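Local coordinates for 75aa long hypothetical regulatory protein AsnC (Pyrococcus horikoshii, PDB 2CVI) that is of unknown function but, as an Lrp/AsnC ligand-binding-domain protein that binds copies of itself, may sense small molecules in transcriptional regulation, at residues L7-A12 and E65-S70. Sequence-based numbering, arbitrary orientation.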
loop_
_atom_site.group_PDB
_atom_site.type_symbol
_atom_site.label_atom_id
_atom_site.label_comp_id
_atom_site.label_asym_id
_atom_site.label_seq_id
_atom_site.Cartn_x
_atom_site.Cartn_y
_atom_site.Cartn_z
ATOM N N LEU A 7 -0.405 5.737 -4.677
ATOM C CA LEU A 7 0.552 6.272 -3.703
ATOM C C LEU A 7 0.672 7.750 -4.008
ATOM O O LEU A 7 0.894 8.119 -5.160
ATOM C CB LEU A 7 1.915 5.563 -3.832
ATOM C CG LEU A 7 2.124 4.087 -3.426
ATOM C CD1 LEU A 7 2.062 3.938 -1.932
ATOM C CD2 LEU A 7 1.161 3.162 -4.150
ATOM N N MET A 8 0.535 8.592 -2.989
ATOM C CA MET A 8 0.508 10.032 -3.187
ATOM C C MET A 8 1.503 10.842 -2.399
ATOM O O MET A 8 1.808 10.520 -1.245
ATOM C CB MET A 8 -0.878 10.572 -2.835
ATOM C CG MET A 8 -2.058 9.781 -3.479
ATOM S SD MET A 8 -3.605 10.594 -3.031
ATOM C CE MET A 8 -4.801 9.575 -4.011
ATOM N N VAL A 9 1.995 11.910 -3.044
ATOM C CA VAL A 9 2.880 12.907 -2.417
ATOM C C VAL A 9 1.943 14.086 -2.225
ATOM O O VAL A 9 1.221 14.496 -3.132
ATOM C CB VAL A 9 4.045 13.313 -3.331
ATOM C CG1 VAL A 9 4.814 14.492 -2.693
ATOM C CG2 VAL A 9 4.939 12.150 -3.583
ATOM N N THR A 10 1.870 14.631 -1.024
ATOM C CA THR A 10 0.992 15.757 -0.805
ATOM C C THR A 10 1.754 16.899 -0.160
ATOM O O THR A 10 2.821 16.687 0.414
ATOM C CB THR A 10 -0.180 15.417 0.143
ATOM O OG1 THR A 10 0.331 15.167 1.457
ATOM C CG2 THR A 10 -0.930 14.182 -0.298
ATOM N N ALA A 11 1.199 18.091 -0.278
ATOM C CA ALA A 11 1.766 19.263 0.389
ATOM C C ALA A 11 1.638 18.957 1.892
ATOM O O ALA A 11 0.682 18.327 2.333
ATOM C CB ALA A 11 0.937 20.481 0.044
ATOM N N ALA A 12 2.594 19.424 2.688
ATOM C CA ALA A 12 2.539 19.118 4.129
ATOM C C ALA A 12 1.346 19.772 4.856
ATOM O O ALA A 12 0.983 20.898 4.554
ATOM C CB ALA A 12 3.896 19.517 4.788
ATOM N N GLU A 65 -3.616 19.881 -3.583
ATOM C CA GLU A 65 -2.766 19.523 -2.457
ATOM C C GLU A 65 -2.018 18.218 -2.794
ATOM O O GLU A 65 -0.974 17.898 -2.216
ATOM C CB GLU A 65 -3.614 19.289 -1.197
ATOM C CG GLU A 65 -4.335 20.515 -0.640
ATOM C CD GLU A 65 -5.615 20.862 -1.356
ATOM O OE1 GLU A 65 -6.056 20.099 -2.229
ATOM O OE2 GLU A 65 -6.204 21.918 -1.032
ATOM N N ILE A 66 -2.573 17.445 -3.723
ATOM C CA ILE A 66 -1.934 16.197 -4.137
ATOM C C ILE A 66 -0.968 16.545 -5.282
ATOM O O ILE A 66 -1.396 16.901 -6.390
ATOM C CB ILE A 66 -2.974 15.163 -4.594
ATOM C CG1 ILE A 66 -3.945 14.842 -3.448
ATOM C CG2 ILE A 66 -2.251 13.904 -5.040
ATOM C CD1 ILE A 66 -5.144 13.987 -3.826
ATOM N N GLN A 67 0.320 16.444 -5.020
ATOM C CA GLN A 67 1.370 16.837 -5.980
ATOM C C GLN A 67 1.878 15.770 -6.924
ATOM O O GLN A 67 2.352 16.083 -8.041
ATOM C CB GLN A 67 2.565 17.452 -5.192
ATOM C CG GLN A 67 2.176 18.600 -4.314
ATOM C CD GLN A 67 3.312 19.069 -3.429
ATOM O OE1 GLN A 67 4.246 18.319 -3.150
ATOM N NE2 GLN A 67 3.228 20.306 -2.969
ATOM N N MET A 68 1.796 14.500 -6.507
ATOM C CA MET A 68 2.293 13.426 -7.336
ATOM C C MET A 68 1.588 12.139 -6.956
ATOM O O MET A 68 1.262 11.931 -5.793
ATOM C CB MET A 68 3.817 13.255 -7.147
ATOM C CG MET A 68 4.498 12.278 -8.111
ATOM S SD MET A 68 4.540 10.566 -7.520
ATOM C CE MET A 68 6.213 10.480 -6.749
ATOM N N THR A 69 1.250 11.346 -7.959
ATOM C CA THR A 69 0.697 10.025 -7.692
ATOM C C THR A 69 1.398 8.993 -8.558
ATOM O O THR A 69 1.866 9.301 -9.680
ATOM C CB THR A 69 -0.830 9.901 -7.966
ATOM O OG1 THR A 69 -1.104 9.991 -9.383
ATOM C CG2 THR A 69 -1.628 10.980 -7.212
ATOM N N SER A 70 1.500 7.783 -8.004
ATOM C CA SER A 70 2.038 6.605 -8.707
ATOM C C SER A 70 1.029 5.503 -8.381
ATOM O O SER A 70 0.826 5.180 -7.203
ATOM C CB SER A 70 3.429 6.199 -8.219
ATOM O OG SER A 70 3.930 5.103 -8.980
#
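A classic beta bulge interrupts the antiparallel pairing of strands 2-10 and 66-77 in the Lrp/AsnC ligand-binding domain. They are first and last in the chain but neighbours in the sheet, with 66-77 at its edge within this chain. Gln67 and Met68 both face Val9. Val9 O accepts a hydrogen bond from Gln67 N at 2.9 Å and a weak one from Met68 N at 3.4 Å. Val9 N is hydrogen-bonded to Met68 O at 2.8 Å, and this bond is nearly straight. Regular pairing resumes on either side of the bulge. Leu7 and Ser70 exchange two backbone hydrogen bonds.

The side chains of Met8, Thr69, Thr10 and Ile66 share the face packed by helix 15-23. Met8 is extended beyond CG, and its SD lies 3.8 Å from Ile66 CD1 as the two chains cross obliquely. The Met8 and Thr69 side chains lie side by side, pointing the same way, with Met8 CG 3.9 Å from Thr69 CG2. Leu22 also touches Met8, and Val18 touches Ile66.

On the other face, the Met68 chain bends at chi2 and chi3, and its CE ends 3.8 Å from Val9 CG2. Gln67 NE2 lies 3.8 Å from Ala11 CB. Val9, Gln67 and Met68 are partly exposed or exposed.

The bulge shifts the register by one residue, yet the ladder goes on to the hydrogen bond from Ala11 N to Glu65 O.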